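Long-range contacts in protein toll (Drosophila melanogaster, PDB 4LXR), which binds the cleaved cytokine spaetzle C-106 through its extracellular domain and so switches on Toll signalling in dorsal-ventral patterning and antifungal immunity: residues Asn35-Leu40 with Tyr60-Lys65; Val48-Asn53 with Arg78-Pro83. All blocks are in the same frame, centred on the assembly; numbering follows the deposited sequence.

Interaction 1. Residues Asn35-Leu40 with Tyr60-Lys65; sequences NPTFRL and YQQLPK. With NAG (2-acetamido-2-deoxy-beta-D-glucopyranose), chain H.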
ATOM      1  N   ASN A  35      18.890 -34.453  16.171  1.00 71.55           N
ATOM      2  CA  ASN A  35      19.674 -33.341  16.690  1.00 65.76           C
ATOM      3  C   ASN A  35      21.164 -33.587  16.499  1.00 55.46           C
ATOM      4  O   ASN A  35      21.872 -33.895  17.461  1.00 48.90           O
ATOM      5  CB  ASN A  35      19.363 -33.121  18.172  1.00 68.77           C
ATOM      6  CG  ASN A  35      17.940 -32.647  18.404  1.00 68.69           C
ATOM      7  OD1 ASN A  35      17.484 -31.685  17.788  1.00 66.30           O
ATOM      8  ND2 ASN A  35      17.229 -33.331  19.292  1.00 72.01           N
ATOM      9  N   PRO A  36      21.643 -33.446  15.250  1.00 51.31           N
ATOM     10  CA  PRO A  36      23.032 -33.766  14.900  1.00 43.19           C
ATOM     11  C   PRO A  36      24.041 -32.947  15.690  1.00 42.43           C
ATOM     12  O   PRO A  36      23.778 -31.790  16.030  1.00 47.93           O
ATOM     13  CB  PRO A  36      23.114 -33.412  13.407  1.00 40.84           C
ATOM     14  CG  PRO A  36      21.986 -32.469  13.172  1.00 40.84           C
ATOM     15  CD  PRO A  36      20.897 -32.888  14.106  1.00 42.52           C
ATOM     16  N   THR A  37      25.184 -33.561  15.979  1.00 39.52           N
ATOM     17  CA  THR A  37      26.269 -32.902  16.690  1.00 39.95           C
ATOM     18  C   THR A  37      26.805 -31.774  15.822  1.00 46.12           C
ATOM     19  O   THR A  37      27.128 -30.684  16.319  1.00 38.71           O
ATOM     20  CB  THR A  37      27.401 -33.893  17.016  1.00 37.29           C
ATOM     21  OG1 THR A  37      26.861 -35.031  17.694  1.00 44.67           O
ATOM     22  CG2 THR A  37      28.417 -33.264  17.916  1.00 36.77           C
ATOM     23  N   PHE A  38      26.879 -32.044  14.520  1.00 32.77           N
ATOM     24  CA  PHE A  38      27.373 -31.081  13.549  1.00 37.79           C
ATOM     25  C   PHE A  38      26.458 -30.989  12.352  1.00 41.32           C
ATOM     26  O   PHE A  38      25.944 -31.990  11.859  1.00 41.85           O
ATOM     27  CB  PHE A  38      28.773 -31.450  13.082  1.00 31.70           C
ATOM     28  CG  PHE A  38      29.776 -31.477  14.189  1.00 39.03           C
ATOM     29  CD1 PHE A  38      30.311 -30.299  14.684  1.00 32.73           C
ATOM     30  CD2 PHE A  38      30.166 -32.671  14.757  1.00 41.96           C
ATOM     31  CE1 PHE A  38      31.233 -30.319  15.706  1.00 34.27           C
ATOM     32  CE2 PHE A  38      31.087 -32.695  15.785  1.00 39.22           C
ATOM     33  CZ  PHE A  38      31.618 -31.518  16.259  1.00 31.75           C
ATOM     34  N   ARG A  39      26.258 -29.765  11.892  1.00 38.32           N
ATOM     35  CA  ARG A  39      25.564 -29.529  10.652  1.00 41.28           C
ATOM     36  C   ARG A  39      26.425 -28.563   9.877  1.00 33.72           C
ATOM     37  O   ARG A  39      26.591 -27.421  10.283  1.00 33.18           O
ATOM     38  CB  ARG A  39      24.180 -28.930  10.907  1.00 43.02           C
ATOM     39  CG  ARG A  39      23.331 -28.826   9.663  1.00 50.03           C
ATOM     40  CD  ARG A  39      21.987 -28.169   9.953  1.00 59.22           C
ATOM     41  NE  ARG A  39      21.320 -28.747  11.118  1.00 62.26           N
ATOM     42  CZ  ARG A  39      20.412 -29.717  11.056  1.00 62.16           C
ATOM     43  NH1 ARG A  39      20.060 -30.227   9.886  1.00 55.47           N
ATOM     44  NH2 ARG A  39      19.857 -30.179  12.169  1.00 63.57           N
ATOM     45  N   LEU A  40      26.991 -29.025   8.773  1.00 34.95           N
ATOM     46  CA  LEU A  40      27.874 -28.189   7.981  1.00 38.42           C
ATOM     47  C   LEU A  40      27.219 -27.725   6.697  1.00 42.16           C
ATOM     48  O   LEU A  40      26.621 -28.515   5.974  1.00 47.76           O
ATOM     49  CB  LEU A  40      29.169 -28.927   7.645  1.00 38.00           C
ATOM     50  CG  LEU A  40      30.174 -29.188   8.766  1.00 37.91           C
ATOM     51  CD1 LEU A  40      29.892 -30.534   9.432  1.00 36.97           C
ATOM     52  CD2 LEU A  40      31.546 -29.188   8.153  1.00 39.64           C
ATOM     53  N   TYR A  60      33.872 -33.347  19.149  1.00 37.67           N
ATOM     54  CA  TYR A  60      34.562 -33.037  17.890  1.00 40.73           C
ATOM     55  C   TYR A  60      35.044 -34.285  17.138  1.00 46.56           C
ATOM     56  O   TYR A  60      35.420 -34.210  15.970  1.00 49.07           O
ATOM     57  CB  TYR A  60      35.722 -32.059  18.115  1.00 32.20           C
ATOM     58  CG  TYR A  60      35.277 -30.628  18.315  1.00 32.10           C
ATOM     59  CD1 TYR A  60      34.605 -29.942  17.307  1.00 28.72           C
ATOM     60  CD2 TYR A  60      35.539 -29.952  19.508  1.00 27.63           C
ATOM     61  CE1 TYR A  60      34.192 -28.632  17.486  1.00 24.34           C
ATOM     62  CE2 TYR A  60      35.140 -28.642  19.690  1.00 23.47           C
ATOM     63  CZ  TYR A  60      34.465 -27.985  18.674  1.00 27.26           C
ATOM     64  OH  TYR A  60      34.057 -26.684  18.854  1.00 32.63           O
ATOM     65  N   GLN A  61      35.022 -35.423  17.823  1.00 48.26           N
ATOM     66  CA  GLN A  61      35.344 -36.721  17.248  1.00 54.26           C
ATOM     67  C   GLN A  61      34.329 -37.105  16.171  1.00 55.84           C
ATOM     68  O   GLN A  61      34.609 -37.932  15.299  1.00 51.56           O
ATOM     69  CB  GLN A  61      35.315 -37.768  18.357  1.00 58.89           C
ATOM     70  CG  GLN A  61      36.037 -39.062  18.061  1.00 74.70           C
ATOM     71  CD  GLN A  61      36.048 -39.988  19.268  1.00 82.26           C
ATOM     72  OE1 GLN A  61      35.396 -39.709  20.278  1.00 80.62           O
ATOM     73  NE2 GLN A  61      36.792 -41.091  19.174  1.00 84.36           N
ATOM     74  N   GLN A  62      33.142 -36.512  16.235  1.00 47.72           N
ATOM     75  CA  GLN A  62      32.090 -36.862  15.287  1.00 47.20           C
ATOM     76  C   GLN A  62      32.110 -35.965  14.054  1.00 46.50           C
ATOM     77  O   GLN A  62      31.148 -35.939  13.294  1.00 48.38           O
ATOM     78  CB  GLN A  62      30.717 -36.819  15.960  1.00 40.25           C
ATOM     79  CG  GLN A  62      30.600 -37.752  17.144  1.00 46.05           C
ATOM     80  CD  GLN A  62      29.431 -37.414  18.047  1.00 49.75           C
ATOM     81  OE1 GLN A  62      28.316 -37.189  17.580  1.00 54.09           O
ATOM     82  NE2 GLN A  62      29.681 -37.379  19.351  1.00 51.72           N
ATOM     83  N   LEU A  63      33.198 -35.219  13.872  1.00 48.00           N
ATOM     84  CA  LEU A  63      33.371 -34.387  12.683  1.00 50.15           C
ATOM     85  C   LEU A  63      33.479 -35.339  11.499  1.00 51.69           C
ATOM     86  O   LEU A  63      33.935 -36.460  11.666  1.00 46.04           O
ATOM     87  CB  LEU A  63      34.669 -33.587  12.792  1.00 44.84           C
ATOM     88  CG  LEU A  63      34.785 -32.062  12.920  1.00 42.81           C
ATOM     89  CD1 LEU A  63      33.493 -31.335  13.273  1.00 30.54           C
ATOM     90  CD2 LEU A  63      35.894 -31.742  13.932  1.00 38.10           C
ATOM     91  N   PRO A  64      33.062 -34.901  10.300  1.00 50.88           N
ATOM     92  CA  PRO A  64      33.312 -35.756   9.134  1.00 53.22           C
ATOM     93  C   PRO A  64      34.818 -35.937   8.911  1.00 51.98           C
ATOM     94  O   PRO A  64      35.581 -35.021   9.189  1.00 51.82           O
ATOM     95  CB  PRO A  64      32.680 -34.968   7.980  1.00 40.48           C
ATOM     96  CG  PRO A  64      32.699 -33.549   8.439  1.00 42.78           C
ATOM     97  CD  PRO A  64      32.460 -33.609   9.927  1.00 41.65           C
ATOM     98  N   LYS A  65      35.234 -37.107   8.432  1.00 52.97           N
ATOM     99  CA  LYS A  65      36.642 -37.387   8.155  1.00 49.85           C
ATOM    100  C   LYS A  65      36.960 -37.201   6.676  1.00 52.93           C
ATOM    101  O   LYS A  65      36.162 -37.578   5.817  1.00 59.45           O
ATOM    102  CB  LYS A  65      36.992 -38.823   8.552  1.00 50.84           C
ATOM    103  CG  LYS A  65      36.858 -39.143  10.027  1.00 56.26           C
ATOM    104  CD  LYS A  65      37.293 -40.581  10.307  1.00 63.74           C
ATOM    105  CE  LYS A  65      37.391 -40.872  11.802  1.00 69.03           C
ATOM    106  NZ  LYS A  65      36.079 -41.194  12.437  1.00 72.90           N
TER
HETATM  107  C1  NAG H2006      20.840 -29.984  20.583  1.00 52.83           C
HETATM  108  C2  NAG H2006      19.444 -29.372  20.436  1.00 64.12           C
HETATM  109  C3  NAG H2006      18.572 -29.747  21.636  1.00 68.01           C
HETATM  110  C4  NAG H2006      18.585 -31.250  21.882  1.00 62.43           C
HETATM  111  C5  NAG H2006      20.011 -31.790  21.921  1.00 60.04           C
HETATM  112  C6  NAG H2006      20.053 -33.298  21.966  1.00 64.46           C
HETATM  113  C7  NAG H2006      19.413 -27.290  19.126  1.00 54.58           C
HETATM  114  C8  NAG H2006      19.503 -25.794  19.182  1.00 56.11           C
HETATM  115  N2  NAG H2006      19.516 -27.926  20.297  1.00 62.97           N
HETATM  116  O3  NAG H2006      17.233 -29.320  21.405  1.00 71.24           O
HETATM  117  O4  NAG H2006      17.980 -31.519  23.141  1.00 64.56           O
HETATM  118  O5  NAG H2006      20.725 -31.395  20.741  1.00 59.77           O
HETATM  119  O6  NAG H2006      21.165 -33.762  22.717  1.00 73.57           O
HETATM  120  O7  NAG H2006      19.266 -27.893  18.068  1.00 50.44           O

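Interaction 2. Residues Val48-Asn53 with Arg78-Pro83; sequences VQIMCN and RRCMLP. With NAG (2-acetamido-2-deoxy-beta-D-glucopyranose), chain H.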
ATOM      1  N   VAL A  48      32.236 -21.875   4.601  1.00 34.53           N
ATOM      2  CA  VAL A  48      31.782 -23.067   5.294  1.00 33.33           C
ATOM      3  C   VAL A  48      31.181 -22.622   6.621  1.00 35.87           C
ATOM      4  O   VAL A  48      31.800 -21.856   7.355  1.00 32.11           O
ATOM      5  CB  VAL A  48      32.930 -24.089   5.508  1.00 33.89           C
ATOM      6  CG1 VAL A  48      34.145 -23.432   6.176  1.00 37.85           C
ATOM      7  CG2 VAL A  48      32.450 -25.276   6.326  1.00 36.40           C
ATOM      8  N   GLN A  49      29.952 -23.050   6.902  1.00 34.11           N
ATOM      9  CA  GLN A  49      29.380 -22.856   8.233  1.00 31.33           C
ATOM     10  C   GLN A  49      29.412 -24.157   9.021  1.00 33.32           C
ATOM     11  O   GLN A  49      28.981 -25.197   8.536  1.00 37.22           O
ATOM     12  CB  GLN A  49      27.948 -22.307   8.183  1.00 31.87           C
ATOM     13  CG  GLN A  49      27.320 -22.182   9.578  1.00 38.57           C
ATOM     14  CD  GLN A  49      25.868 -21.716   9.581  1.00 45.52           C
ATOM     15  OE1 GLN A  49      24.941 -22.523   9.465  1.00 44.82           O
ATOM     16  NE2 GLN A  49      25.665 -20.414   9.743  1.00 44.74           N
ATOM     17  N   ILE A  50      29.953 -24.110  10.232  1.00 35.32           N
ATOM     18  CA  ILE A  50      29.852 -25.251  11.122  1.00 35.50           C
ATOM     19  C   ILE A  50      28.879 -24.906  12.240  1.00 35.66           C
ATOM     20  O   ILE A  50      29.143 -24.018  13.045  1.00 34.86           O
ATOM     21  CB  ILE A  50      31.210 -25.659  11.703  1.00 32.58           C
ATOM     22  CG1 ILE A  50      32.225 -25.844  10.581  1.00 32.36           C
ATOM     23  CG2 ILE A  50      31.079 -26.940  12.504  1.00 27.35           C
ATOM     24  CD1 ILE A  50      33.653 -25.703  11.040  1.00 36.85           C
ATOM     25  N   MET A  51      27.729 -25.579  12.248  1.00 29.59           N
ATOM     26  CA  MET A  51      26.743 -25.395  13.300  1.00 30.86           C
ATOM     27  C   MET A  51      26.894 -26.570  14.245  1.00 31.93           C
ATOM     28  O   MET A  51      26.810 -27.718  13.827  1.00 37.10           O
ATOM     29  CB  MET A  51      25.327 -25.316  12.723  1.00 39.25           C
ATOM     30  CG  MET A  51      24.205 -25.407  13.758  1.00 48.75           C
ATOM     31  SD  MET A  51      23.848 -23.863  14.628  1.00 66.55           S
ATOM     32  CE  MET A  51      23.419 -22.797  13.251  1.00 41.03           C
ATOM     33  N   CYS A  52      27.163 -26.271  15.512  1.00 32.86           N
ATOM     34  CA  CYS A  52      27.494 -27.294  16.493  1.00 31.70           C
ATOM     35  C   CYS A  52      26.352 -27.485  17.469  1.00 32.04           C
ATOM     36  O   CYS A  52      25.626 -26.542  17.782  1.00 33.03           O
ATOM     37  CB  CYS A  52      28.734 -26.885  17.302  1.00 28.30           C
ATOM     38  SG  CYS A  52      30.335 -26.905  16.432  1.00 35.77           S
ATOM     39  N   ASN A  53      26.217 -28.707  17.966  1.00 34.76           N
ATOM     40  CA  ASN A  53      25.375 -28.982  19.122  1.00 40.20           C
ATOM     41  C   ASN A  53      26.145 -29.947  20.010  1.00 39.23           C
ATOM     42  O   ASN A  53      26.006 -31.156  19.877  1.00 38.90           O
ATOM     43  CB  ASN A  53      24.030 -29.584  18.712  1.00 44.29           C
ATOM     44  CG  ASN A  53      23.021 -29.588  19.844  1.00 44.38           C
ATOM     45  OD1 ASN A  53      23.398 -29.545  21.016  1.00 42.96           O
ATOM     46  ND2 ASN A  53      21.727 -29.627  19.496  1.00 61.57           N
ATOM     47  N   ARG A  78      29.313 -21.685  14.739  1.00 22.30           N
ATOM     48  CA  ARG A  78      28.208 -21.247  15.575  1.00 19.35           C
ATOM     49  C   ARG A  78      27.871 -22.274  16.647  1.00 23.61           C
ATOM     50  O   ARG A  78      27.646 -23.459  16.344  1.00 26.26           O
ATOM     51  CB  ARG A  78      26.955 -20.993  14.714  1.00 24.23           C
ATOM     52  CG  ARG A  78      27.046 -19.730  13.870  1.00 31.14           C
ATOM     53  CD  ARG A  78      25.835 -19.552  12.940  1.00 32.84           C
ATOM     54  NE  ARG A  78      24.595 -19.253  13.650  1.00 40.78           N
ATOM     55  CZ  ARG A  78      23.387 -19.280  13.084  1.00 42.10           C
ATOM     56  NH1 ARG A  78      23.268 -19.586  11.797  1.00 38.85           N
ATOM     57  NH2 ARG A  78      22.301 -19.000  13.795  1.00 37.39           N
ATOM     58  N   ARG A  79      27.802 -21.802  17.892  1.00 21.34           N
ATOM     59  CA  ARG A  79      27.425 -22.626  19.053  1.00 22.27           C
ATOM     60  C   ARG A  79      28.457 -23.714  19.363  1.00 28.26           C
ATOM     61  O   ARG A  79      28.160 -24.705  20.043  1.00 32.73           O
ATOM     62  CB  ARG A  79      26.018 -23.237  18.878  1.00 23.50           C
ATOM     63  CG  ARG A  79      25.010 -22.279  18.263  1.00 33.52           C
ATOM     64  CD  ARG A  79      23.621 -22.884  18.152  1.00 44.20           C
ATOM     65  NE  ARG A  79      22.827 -22.627  19.349  1.00 64.10           N
ATOM     66  CZ  ARG A  79      21.507 -22.438  19.349  1.00 80.54           C
ATOM     67  NH1 ARG A  79      20.868 -22.210  20.492  1.00 82.35           N
ATOM     68  NH2 ARG A  79      20.825 -22.474  18.209  1.00 82.26           N
ATOM     69  N   CYS A  80      29.680 -23.519  18.882  1.00 26.56           N
ATOM     70  CA  CYS A  80      30.730 -24.510  19.109  1.00 22.75           C
ATOM     71  C   CYS A  80      31.461 -24.231  20.409  1.00 27.74           C
ATOM     72  O   CYS A  80      31.458 -23.100  20.899  1.00 20.52           O
ATOM     73  CB  CYS A  80      31.710 -24.549  17.923  1.00 27.45           C
ATOM     74  SG  CYS A  80      30.868 -24.939  16.320  1.00 33.61           S
ATOM     75  N   MET A  81      32.069 -25.268  20.980  1.00 24.10           N
ATOM     76  CA  MET A  81      32.874 -25.097  22.186  1.00 32.28           C
ATOM     77  C   MET A  81      34.289 -24.757  21.797  1.00 30.10           C
ATOM     78  O   MET A  81      34.807 -25.276  20.799  1.00 28.10           O
ATOM     79  CB  MET A  81      32.858 -26.375  23.038  1.00 23.63           C
ATOM     80  CG  MET A  81      31.449 -26.738  23.459  1.00 26.33           C
ATOM     81  SD  MET A  81      31.350 -28.220  24.434  1.00 34.66           S
ATOM     82  CE  MET A  81      32.171 -27.689  25.938  1.00 30.00           C
ATOM     83  N   LEU A  82      34.909 -23.870  22.570  1.00 30.18           N
ATOM     84  CA  LEU A  82      36.332 -23.618  22.415  1.00 22.90           C
ATOM     85  C   LEU A  82      37.068 -24.921  22.696  1.00 31.61           C
ATOM     86  O   LEU A  82      36.820 -25.588  23.713  1.00 37.77           O
ATOM     87  CB  LEU A  82      36.796 -22.484  23.333  1.00 22.11           C
ATOM     88  CG  LEU A  82      36.218 -21.142  22.872  1.00 26.63           C
ATOM     89  CD1 LEU A  82      36.402 -20.041  23.941  1.00 21.55           C
ATOM     90  CD2 LEU A  82      36.834 -20.737  21.530  1.00 18.71           C
ATOM     91  N   PRO A  83      37.978 -25.294  21.787  1.00 31.53           N
ATOM     92  CA  PRO A  83      38.555 -26.640  21.759  1.00 33.53           C
ATOM     93  C   PRO A  83      39.694 -26.867  22.760  1.00 37.49           C
ATOM     94  O   PRO A  83      40.744 -27.389  22.382  1.00 39.84           O
ATOM     95  CB  PRO A  83      39.064 -26.752  20.321  1.00 29.05           C
ATOM     96  CG  PRO A  83      39.388 -25.372  19.935  1.00 30.46           C
ATOM     97  CD  PRO A  83      38.393 -24.491  20.625  1.00 28.05           C
TER
HETATM   98  C1  NAG H2006      20.840 -29.984  20.583  1.00 52.83           C
HETATM   99  C2  NAG H2006      19.444 -29.372  20.436  1.00 64.12           C
HETATM  100  C3  NAG H2006      18.572 -29.747  21.636  1.00 68.01           C
HETATM  101  C4  NAG H2006      18.585 -31.250  21.882  1.00 62.43           C
HETATM  102  C5  NAG H2006      20.011 -31.790  21.921  1.00 60.04           C
HETATM  103  C6  NAG H2006      20.053 -33.298  21.966  1.00 64.46           C
HETATM  104  C7  NAG H2006      19.413 -27.290  19.126  1.00 54.58           C
HETATM  105  C8  NAG H2006      19.503 -25.794  19.182  1.00 56.11           C
HETATM  106  N2  NAG H2006      19.516 -27.926  20.297  1.00 62.97           N
HETATM  107  O3  NAG H2006      17.233 -29.320  21.405  1.00 71.24           O
HETATM  108  O4  NAG H2006      17.980 -31.519  23.141  1.00 64.56           O
HETATM  109  O5  NAG H2006      20.725 -31.395  20.741  1.00 59.77           O
HETATM  110  O6  NAG H2006      21.165 -33.762  22.717  1.00 73.57           O
HETATM  111  O7  NAG H2006      19.266 -27.893  18.068  1.00 50.44           O
HETATM  112  O   HOH W   1      21.786 -21.213   9.418  1.00 39.64           O

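Interaction 1. Residues Asn35-Leu40 with Tyr60-Lys65
F38 and L63 meet face-on: the CD1 methyl of L63 sits over the centre of the phenyl ring, 3.4 Å from the centroid of F38 and almost on the ring normal, a CH-pi contact. A flat aromatic suits this place because a ring offers one face to a methyl group while other ring atoms, CZ among them, touch Y60. CZ of F38 is 3.5 Å from CD1 of Y60. The two ring planes are inclined by 29° but slid apart. Their centroids are 5.7 Å from each other, so the rings adjoin with little overlap. With CG anti to its carbonyl carbon, beside the backbone N, the F38 side chain starts out toward 60-65. Further along the strand, L40 brings CD1 to 4.0 Å from CD of P64, a looser apolar touch between two compact groups.

The polar member of the contact is the hydrogen bond from OG1 of T37 to OE1 of Q62, at 2.6 Å. The hydroxyl comes in at a C=O...O angle of 130°. It stands above the amide plane, 42° out of it. Glutamine fits here because its chain, extended beyond CG, is long enough to carry an amide oxygen to the short threonine side chain. In the other segment, N of L63 bonds to O of Y60, closing the turn just before L63.

T37 and F38 form a classic beta bulge opposite C29, where strand 38-43 pairs with strand 24-29. F38 also packs on I50 and C52 of strand 47-52, while L63 leans on Y94 and Y60 on I91, both of helix 88-94.

Interaction 2. Residues Val48-Asn53 with Arg78-Pro83
M51 and R78 are partners in a parallel bridge, their CA atoms 5.0 Å apart. Two backbone hydrogen bonds frame it: N of R78 gives to O of I50 at 2.9 Å, and N of C52 gives to O of R78 at 3.0 Å. R79 then takes a positive phi (66°), turning the chain out of the strand direction, and C80 returns to meet C52 in a disulfide with SG-SG 2.0 Å and a C-S-S-C torsion of 85°, close to a right angle.

This is where the parallel stacking of the leucine-rich-repeat solenoid starts: strand 47-52, antiparallel to its other neighbour 38-43, lies parallel to 74-78, and the disulfide ties strand 47-52 to the loop after strand 74-78.

On the bridge face the flexible thioether of M51 is bent at chi2 and again at chi3 (59°), which brings the CE methyl over the centre of the R78 guanidinium, 3.5 Å from CZ. Q49 lies at the edge of that group, its NE2 turned to Q76 rather than bonded to the arginine, and a water joins OE1 of Q49 to NH1 of R78 weakly. NH2 of R78 forms a salt bridge with E48 of the spaetzle C-106 chain, so the methionine backs a ligand-binding arginine. R79 runs alongside M51, while its guanidinium has the acetyl methyl C8 of the N53-linked sugar over one face, toward the rim.

From the N terminus the chain passes through 35-40, turns back along 48-53, loops out through 60-65 and returns at 78-83. The segments alternate: interaction 1 closes the loop from strand 38-43 to the turn after strand 47-52, interaction 2 closes the one from strand 47-52 to the end of strand 74-78, and the two loops cross. Their centres are 9 Å apart. A probable hydrogen bond between Y60 OH and M81 O (2.5 Å) joins the two returning segments, and another from N53 N to T37 O (2.7 Å) joins the residues just beyond the ends of the adjacent strands. Together they tie the antiparallel N-terminal strands to the parallel solenoid, beside the glycan on N53.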